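Local structure of aminotransferase, class IV (Brucella abortus, 4TVI) at residues M279-P284 with L305-A310; R84-A89 with N101-L106. The protein probably catalyses the pyridoxal-phosphate-dependent transfer of amino groups between branched-chain amino acids (leucine, isoleucine and valine) and 2-oxoglutarate. All coordinates share one frame; numbering follows the deposited sequence.

Interaction 1 (M279-P284 with L305-A310)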
ATOM      1  N   MET A 279     -17.474  10.671  -5.350  1.00 17.40           N
ATOM      2  CA  MET A 279     -17.177  12.055  -5.720  1.00 19.44           C
ATOM      3  C   MET A 279     -18.248  12.717  -6.587  1.00 21.06           C
ATOM      4  O   MET A 279     -18.606  13.876  -6.353  1.00 20.82           O
ATOM      5  CB  MET A 279     -15.822  12.145  -6.420  1.00 18.97           C
ATOM      6  CG  MET A 279     -15.364  13.578  -6.612  1.00 23.22           C
ATOM      7  SD  MET A 279     -15.000  14.384  -5.032  1.00 34.31           S
ATOM      8  CE  MET A 279     -13.805  13.246  -4.350  1.00 44.14           C
ATOM      9  N   SER A 280     -18.751  11.996  -7.589  1.00 20.71           N
ATOM     10  CA  SER A 280     -19.743  12.561  -8.505  1.00 22.89           C
ATOM     11  C   SER A 280     -20.965  11.657  -8.695  1.00 22.69           C
ATOM     12  O   SER A 280     -21.823  11.932  -9.541  1.00 23.76           O
ATOM     13  CB  SER A 280     -19.100  12.857  -9.861  1.00 24.45           C
ATOM     14  OG  SER A 280     -18.109  13.865  -9.753  1.00 28.18           O
ATOM     15  N   LYS A 281     -21.018  10.582  -7.910  1.00 18.76           N
ATOM     16  CA  LYS A 281     -22.159   9.663  -7.849  1.00 15.81           C
ATOM     17  C   LYS A 281     -22.364   8.863  -9.134  1.00 17.34           C
ATOM     18  O   LYS A 281     -22.229   7.646  -9.131  1.00 18.43           O
ATOM     19  CB  LYS A 281     -23.435  10.420  -7.471  1.00 14.79           C
ATOM     20  CG  LYS A 281     -23.301  11.188  -6.154  1.00 15.50           C
ATOM     21  CD  LYS A 281     -22.693  10.313  -5.051  1.00 14.33           C
ATOM     22  CE  LYS A 281     -22.602  11.072  -3.733  1.00 14.61           C
ATOM     23  NZ  LYS A 281     -21.875  10.318  -2.669  1.00 13.21           N
ATOM     24  N   VAL A 282     -22.735   9.527 -10.219  1.00 18.01           N
ATOM     25  CA  VAL A 282     -22.959   8.834 -11.484  1.00 17.25           C
ATOM     26  C   VAL A 282     -22.255   9.578 -12.610  1.00 18.96           C
ATOM     27  O   VAL A 282     -22.514  10.762 -12.831  1.00 20.58           O
ATOM     28  CB  VAL A 282     -24.467   8.696 -11.799  1.00 19.54           C
ATOM     29  CG1 VAL A 282     -24.676   8.071 -13.170  1.00 20.64           C
ATOM     30  CG2 VAL A 282     -25.156   7.860 -10.735  1.00 17.22           C
ATOM     31  N   VAL A 283     -21.342   8.895 -13.301  1.00 15.36           N
ATOM     32  CA  VAL A 283     -20.531   9.535 -14.329  1.00 15.93           C
ATOM     33  C   VAL A 283     -20.512   8.691 -15.594  1.00 18.10           C
ATOM     34  O   VAL A 283     -20.194   7.502 -15.547  1.00 17.83           O
ATOM     35  CB  VAL A 283     -19.068   9.769 -13.854  1.00 14.73           C
ATOM     36  CG1 VAL A 283     -18.237  10.364 -14.969  1.00 14.28           C
ATOM     37  CG2 VAL A 283     -19.041  10.694 -12.648  1.00 15.08           C
ATOM     38  N   PRO A 284     -20.851   9.304 -16.737  1.00 18.67           N
ATOM     39  CA  PRO A 284     -20.862   8.579 -18.010  1.00 18.83           C
ATOM     40  C   PRO A 284     -19.460   8.285 -18.521  1.00 20.23           C
ATOM     41  O   PRO A 284     -18.526   9.057 -18.296  1.00 19.83           O
ATOM     42  CB  PRO A 284     -21.579   9.542 -18.956  1.00 20.55           C
ATOM     43  CG  PRO A 284     -21.246  10.889 -18.411  1.00 21.46           C
ATOM     44  CD  PRO A 284     -21.201  10.723 -16.910  1.00 20.12           C
ATOM     45  N   LEU A 305     -32.363   9.501 -10.797  1.00 19.02           N
ATOM     46  CA  LEU A 305     -32.930   8.729  -9.699  1.00 18.63           C
ATOM     47  C   LEU A 305     -32.127   8.907  -8.419  1.00 19.13           C
ATOM     48  O   LEU A 305     -32.693   8.975  -7.330  1.00 19.91           O
ATOM     49  CB  LEU A 305     -32.991   7.246 -10.066  1.00 19.05           C
ATOM     50  CG  LEU A 305     -34.024   6.855 -11.122  1.00 21.68           C
ATOM     51  CD1 LEU A 305     -33.819   5.408 -11.567  1.00 22.27           C
ATOM     52  CD2 LEU A 305     -35.430   7.071 -10.579  1.00 22.69           C
ATOM     53  N   TYR A 306     -30.807   8.988  -8.553  1.00 20.86           N
ATOM     54  CA  TYR A 306     -29.960   9.172  -7.386  1.00 19.05           C
ATOM     55  C   TYR A 306     -30.248  10.523  -6.741  1.00 20.16           C
ATOM     56  O   TYR A 306     -30.408  10.616  -5.525  1.00 22.86           O
ATOM     57  CB  TYR A 306     -28.477   9.065  -7.746  1.00 16.28           C
ATOM     58  CG  TYR A 306     -27.597   9.057  -6.519  1.00 16.40           C
ATOM     59  CD1 TYR A 306     -27.179  10.246  -5.933  1.00 15.13           C
ATOM     60  CD2 TYR A 306     -27.214   7.860  -5.923  1.00 15.54           C
ATOM     61  CE1 TYR A 306     -26.390  10.247  -4.798  1.00 15.21           C
ATOM     62  CE2 TYR A 306     -26.422   7.850  -4.784  1.00 17.72           C
ATOM     63  CZ  TYR A 306     -26.015   9.052  -4.227  1.00 16.70           C
ATOM     64  OH  TYR A 306     -25.231   9.060  -3.093  1.00 16.09           O
ATOM     65  N   TRP A 307     -30.307  11.567  -7.563  1.00 19.90           N
ATOM     66  CA  TRP A 307     -30.554  12.921  -7.070  1.00 20.81           C
ATOM     67  C   TRP A 307     -31.929  13.054  -6.417  1.00 21.08           C
ATOM     68  O   TRP A 307     -32.068  13.757  -5.415  1.00 23.92           O
ATOM     69  CB  TRP A 307     -30.411  13.931  -8.209  1.00 20.83           C
ATOM     70  CG  TRP A 307     -29.141  14.716  -8.145  1.00 19.90           C
ATOM     71  CD1 TRP A 307     -29.007  16.044  -7.854  1.00 19.38           C
ATOM     72  CD2 TRP A 307     -27.818  14.216  -8.356  1.00 20.09           C
ATOM     73  NE1 TRP A 307     -27.682  16.404  -7.885  1.00 20.44           N
ATOM     74  CE2 TRP A 307     -26.930  15.298  -8.188  1.00 21.26           C
ATOM     75  CE3 TRP A 307     -27.295  12.959  -8.678  1.00 18.06           C
ATOM     76  CZ2 TRP A 307     -25.550  15.162  -8.331  1.00 22.23           C
ATOM     77  CZ3 TRP A 307     -25.921  12.825  -8.816  1.00 21.36           C
ATOM     78  CH2 TRP A 307     -25.066  13.920  -8.643  1.00 21.45           C
ATOM     79  N   GLU A 308     -32.936  12.369  -6.966  1.00 20.46           N
ATOM     80  CA  GLU A 308     -34.270  12.397  -6.369  1.00 23.63           C
ATOM     81  C   GLU A 308     -34.239  11.834  -4.966  1.00 20.82           C
ATOM     82  O   GLU A 308     -34.727  12.457  -4.025  1.00 20.90           O
ATOM     83  CB  GLU A 308     -35.292  11.593  -7.174  1.00 30.46           C
ATOM     84  CG  GLU A 308     -36.597  11.403  -6.375  1.00 38.71           C
ATOM     85  CD  GLU A 308     -37.571  10.425  -7.006  1.00 47.66           C
ATOM     86  OE1 GLU A 308     -37.114   9.444  -7.632  1.00 49.12           O
ATOM     87  OE2 GLU A 308     -38.798  10.624  -6.865  1.00 51.67           O
ATOM     88  N   TRP A 309     -33.664  10.642  -4.837  1.00 19.09           N
ATOM     89  CA  TRP A 309     -33.574   9.987  -3.542  1.00 20.72           C
ATOM     90  C   TRP A 309     -32.743  10.804  -2.560  1.00 20.97           C
ATOM     91  O   TRP A 309     -33.093  10.922  -1.386  1.00 20.12           O
ATOM     92  CB  TRP A 309     -32.983   8.583  -3.688  1.00 20.79           C
ATOM     93  CG  TRP A 309     -32.551   8.020  -2.382  1.00 21.18           C
ATOM     94  CD1 TRP A 309     -33.344   7.436  -1.436  1.00 23.55           C
ATOM     95  CD2 TRP A 309     -31.218   7.991  -1.863  1.00 22.38           C
ATOM     96  NE1 TRP A 309     -32.589   7.049  -0.359  1.00 23.82           N
ATOM     97  CE2 TRP A 309     -31.278   7.374  -0.597  1.00 24.73           C
ATOM     98  CE3 TRP A 309     -29.979   8.428  -2.345  1.00 20.37           C
ATOM     99  CZ2 TRP A 309     -30.144   7.183   0.193  1.00 24.43           C
ATOM    100  CZ3 TRP A 309     -28.859   8.237  -1.560  1.00 22.80           C
ATOM    101  CH2 TRP A 309     -28.949   7.624  -0.303  1.00 24.15           C
ATOM    102  N   ALA A 310     -31.644  11.371  -3.046  1.00 21.61           N
ATOM    103  CA  ALA A 310     -30.756  12.142  -2.184  1.00 22.15           C
ATOM    104  C   ALA A 310     -31.478  13.344  -1.588  1.00 21.69           C
ATOM    105  O   ALA A 310     -31.222  13.714  -0.444  1.00 22.59           O
ATOM    106  CB  ALA A 310     -29.528  12.593  -2.954  1.00 16.84           C
TER
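Lys-281 and Tyr-306 mark the closest approach of the two backbones, with Lys-281 CA 7.8 Å from Tyr-306 CA; no hydrogen bond joins the segments. Residues 280-282 form a classic gamma turn: Lys-281 sits at phi 67° and psi -67°, and Val-282 N donates to Ser-280 O over 2.7 Å. The turn leads the chain into strand 281-288 and aims the CB of Lys-281 at the last turns of helix 297-310. That CB lies over one face of the Tyr-306 ring, 4.2 Å from the ring centroid, in a CH-pi contact displaced toward the rim. A bend at chi2 carries the lysine chain along the ring to its phenolic end: Lys-281 CG reaches Tyr-306 CE1 at 3.5 Å, and Lys-281 CE comes within 3.4 Å of Tyr-306 OH. With its CG anti to the backbone N (chi1 -172°), the Tyr-306 ring reaches toward the strand and lays one face beneath Lys-281 CB. Beyond the phenol, Lys-281 NZ hydrogen-bonds to Asn-278 O, just ahead of the turn. Trp-307 meets the root of the same side chain, its CZ3 lying 3.7 Å from Lys-281 CB, so that CB touches both rings. Ser-280 O approaches the indole edge in the ring plane, 3.9 Å from Trp-307 CH2. Glu-72 accepts the indole N-H, while Phe-71 packs obliquely against the same ring. This is aromatic and aliphatic packing of the C-terminal helix on the tight connection between antiparallel strands 272-277 and 281-288, within the larger mixed sheet of the class IV aminotransferase fold.

Interaction 2 (R84-A89 with N101-L106)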
ATOM      1  N   ARG A  84     -18.212   2.039   6.988  1.00 13.44           N
ATOM      2  CA  ARG A  84     -17.234   1.249   6.255  1.00 13.79           C
ATOM      3  C   ARG A  84     -15.814   1.590   6.674  1.00 14.23           C
ATOM      4  O   ARG A  84     -14.937   0.727   6.645  1.00 13.38           O
ATOM      5  CB  ARG A  84     -17.388   1.437   4.743  1.00 15.78           C
ATOM      6  CG  ARG A  84     -16.526   0.463   3.925  1.00 12.21           C
ATOM      7  CD  ARG A  84     -16.844   0.545   2.439  1.00 12.09           C
ATOM      8  NE  ARG A  84     -16.552   1.864   1.888  1.00 15.83           N
ATOM      9  CZ  ARG A  84     -16.850   2.233   0.645  1.00 16.88           C
ATOM     10  NH1 ARG A  84     -17.465   1.385  -0.171  1.00 18.07           N
ATOM     11  NH2 ARG A  84     -16.546   3.453   0.222  1.00 13.64           N
ATOM     12  N   ALA A  85     -15.591   2.838   7.089  1.00 15.55           N
ATOM     13  CA  ALA A  85     -14.270   3.240   7.570  1.00 16.43           C
ATOM     14  C   ALA A  85     -13.835   2.347   8.727  1.00 16.81           C
ATOM     15  O   ALA A  85     -12.682   1.916   8.786  1.00 16.67           O
ATOM     16  CB  ALA A  85     -14.266   4.705   7.995  1.00 14.20           C
ATOM     17  N   ASN A  86     -14.764   2.051   9.635  1.00 15.54           N
ATOM     18  CA  ASN A  86     -14.461   1.152  10.746  1.00 16.15           C
ATOM     19  C   ASN A  86     -14.217  -0.273  10.269  1.00 18.21           C
ATOM     20  O   ASN A  86     -13.330  -0.959  10.783  1.00 16.59           O
ATOM     21  CB  ASN A  86     -15.578   1.177  11.788  1.00 14.14           C
ATOM     22  CG  ASN A  86     -15.575   2.455  12.605  1.00 17.64           C
ATOM     23  OD1 ASN A  86     -14.631   3.242  12.534  1.00 15.96           O
ATOM     24  ND2 ASN A  86     -16.621   2.661  13.398  1.00 17.14           N
ATOM     25  N   ASP A  87     -14.993  -0.713   9.280  1.00 17.66           N
ATOM     26  CA  ASP A  87     -14.778  -2.036   8.691  1.00 18.36           C
ATOM     27  C   ASP A  87     -13.383  -2.151   8.084  1.00 17.65           C
ATOM     28  O   ASP A  87     -12.663  -3.114   8.345  1.00 18.66           O
ATOM     29  CB  ASP A  87     -15.820  -2.332   7.614  1.00 16.67           C
ATOM     30  CG  ASP A  87     -17.217  -2.471   8.176  1.00 21.96           C
ATOM     31  OD1 ASP A  87     -17.349  -2.780   9.379  1.00 25.04           O
ATOM     32  OD2 ASP A  87     -18.182  -2.269   7.407  1.00 22.35           O
ATOM     33  N   SER A  88     -13.013  -1.164   7.274  1.00 12.68           N
ATOM     34  CA  SER A  88     -11.705  -1.152   6.626  1.00 12.55           C
ATOM     35  C   SER A  88     -10.589  -1.151   7.660  1.00 12.75           C
ATOM     36  O   SER A  88      -9.576  -1.828   7.481  1.00 13.62           O
ATOM     37  CB  SER A  88     -11.558   0.065   5.712  1.00 13.72           C
ATOM     38  OG  SER A  88     -12.469   0.014   4.624  1.00 14.72           O
ATOM     39  N   ALA A  89     -10.774  -0.389   8.737  1.00 12.49           N
ATOM     40  CA  ALA A  89      -9.764  -0.326   9.789  1.00 18.93           C
ATOM     41  C   ALA A  89      -9.518  -1.710  10.379  1.00 17.71           C
ATOM     42  O   ALA A  89      -8.378  -2.154  10.482  1.00 16.37           O
ATOM     43  CB  ALA A  89     -10.174   0.654  10.880  1.00 12.79           C
ATOM     44  N   ASN A 101     -21.464   6.233  14.206  1.00 18.50           N
ATOM     45  CA  ASN A 101     -22.245   7.420  14.545  1.00 19.75           C
ATOM     46  C   ASN A 101     -21.365   8.590  14.981  1.00 19.60           C
ATOM     47  O   ASN A 101     -21.682   9.747  14.685  1.00 17.37           O
ATOM     48  CB  ASN A 101     -23.262   7.094  15.639  1.00 21.71           C
ATOM     49  CG  ASN A 101     -24.521   6.467  15.088  1.00 26.92           C
ATOM     50  OD1 ASN A 101     -24.727   6.428  13.876  1.00 27.89           O
ATOM     51  ND2 ASN A 101     -25.372   5.962  15.974  1.00 31.15           N
ATOM     52  N   ASP A 102     -20.277   8.288  15.689  1.00 18.69           N
ATOM     53  CA  ASP A 102     -19.311   9.312  16.082  1.00 20.89           C
ATOM     54  C   ASP A 102     -18.735  10.017  14.857  1.00 20.79           C
ATOM     55  O   ASP A 102     -18.698  11.248  14.800  1.00 19.24           O
ATOM     56  CB  ASP A 102     -18.155   8.709  16.896  1.00 20.00           C
ATOM     57  CG  ASP A 102     -18.555   8.330  18.309  1.00 23.77           C
ATOM     58  OD1 ASP A 102     -19.522   8.913  18.848  1.00 25.59           O
ATOM     59  OD2 ASP A 102     -17.890   7.442  18.882  1.00 24.28           O
ATOM     60  N   ILE A 103     -18.291   9.224  13.882  1.00 19.72           N
ATOM     61  CA  ILE A 103     -17.700   9.753  12.657  1.00 18.73           C
ATOM     62  C   ILE A 103     -18.710  10.601  11.889  1.00 21.58           C
ATOM     63  O   ILE A 103     -18.379  11.681  11.401  1.00 23.97           O
ATOM     64  CB  ILE A 103     -17.173   8.619  11.751  1.00 16.85           C
ATOM     65  CG1 ILE A 103     -15.966   7.939  12.403  1.00 16.07           C
ATOM     66  CG2 ILE A 103     -16.815   9.146  10.357  1.00 13.41           C
ATOM     67  CD1 ILE A 103     -15.335   6.850  11.538  1.00 17.08           C
ATOM     68  N   GLU A 104     -19.943  10.113  11.791  1.00 19.23           N
ATOM     69  CA  GLU A 104     -20.990  10.849  11.089  1.00 17.93           C
ATOM     70  C   GLU A 104     -21.290  12.174  11.788  1.00 17.68           C
ATOM     71  O   GLU A 104     -21.383  13.218  11.142  1.00 15.78           O
ATOM     72  CB  GLU A 104     -22.266  10.013  10.980  1.00 17.13           C
ATOM     73  CG  GLU A 104     -23.442  10.781  10.394  1.00 21.46           C
ATOM     74  CD  GLU A 104     -24.669   9.909  10.158  1.00 23.38           C
ATOM     75  OE1 GLU A 104     -24.590   8.682  10.368  1.00 22.26           O
ATOM     76  OE2 GLU A 104     -25.714  10.458   9.751  1.00 28.33           O
ATOM     77  N   ALA A 105     -21.439  12.116  13.106  1.00 18.72           N
ATOM     78  CA  ALA A 105     -21.734  13.300  13.907  1.00 22.17           C
ATOM     79  C   ALA A 105     -20.609  14.325  13.794  1.00 21.29           C
ATOM     80  O   ALA A 105     -20.851  15.523  13.661  1.00 20.25           O
ATOM     81  CB  ALA A 105     -21.961  12.916  15.357  1.00 17.91           C
ATOM     82  N   LEU A 106     -19.376  13.838  13.845  1.00 19.86           N
ATOM     83  CA  LEU A 106     -18.201  14.691  13.711  1.00 20.40           C
ATOM     84  C   LEU A 106     -18.145  15.330  12.321  1.00 20.07           C
ATOM     85  O   LEU A 106     -17.821  16.511  12.179  1.00 18.02           O
ATOM     86  CB  LEU A 106     -16.933  13.881  13.979  1.00 17.75           C
ATOM     87  CG  LEU A 106     -15.622  14.658  14.063  1.00 21.48           C
ATOM     88  CD1 LEU A 106     -15.646  15.595  15.258  1.00 21.15           C
ATOM     89  CD2 LEU A 106     -14.445  13.700  14.140  1.00 20.33           C
TER
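Ile-103 reaches across to Ala-85 and Asn-86 in a small, buried contact, with Ile-103 CA 8.9 Å from Ala-85 CA. At the root of its side chain, Ile-103 CB is still 6.0 Å from Asn-86 OD1. The branch there divides the work: CG1 takes the position beside the backbone N (chi1 -68°) and leads across the gap, while Ile-103 CG2 stays back from the amide, 6.7 Å from Asn-86 OD1. One bond further, Ile-103 CG1 is 4.9 Å from Asn-86 OD1, closer but not yet touching. The chain then runs on extended (chi2 -177°), which puts the terminal methyl at the meeting point. Ile-103 CD1 touches the amide oxygen Asn-86 OD1 at 3.8 Å and the methyl Ala-85 CB at 4.3 Å. The first is a plain van der Waals contact of a methyl; the polar atoms of the amide are satisfied elsewhere: OD1 accepts from Tyr-126 OH, and ND2 donates to Leu-98 O in the link between the two helices. Gripped at both ends, the carboxamide is fixed in rotation and presents its oxygen to the methyl. Phe-145 and Tyr-126, from neighbouring strands of the antiparallel sheet, also touch Ile-103, so that helix 100-111 rests on the sheet as well as on helix 78-91. On that second helix, Arg-84 NH1 binds phosphate oxygen OP1 of the pyridoxal-phosphate-lysine at position 180, and Ser-88 OG bonds to the N of the same residue. Helix-helix packing over an antiparallel sheet is the build of the N-terminal domain in class IV aminotransferases, here just behind the cofactor site.

Along the chain the two contacts follow in series: interaction 2 closes before interaction 1 opens. Their centres lie 22 Å apart and their nearest atoms about 9 Å, so they do not touch. Interaction 2 belongs to helices 78-91 and 100-111 beside the five-stranded antiparallel sheet, whereas interaction 1 joins helix 297-310 to strand 281-288 of the mixed sheet. The two parts are nonetheless joined directly: the segments of interaction 1 hydrogen-bond to Arg-69 and Glu-72, which lie on or just after strand 64-70 of the first sheet. Helix 78-91 of interaction 2 follows soon afterwards and contacts the cofactor, consistent with the two-domain layout of class IV aminotransferases.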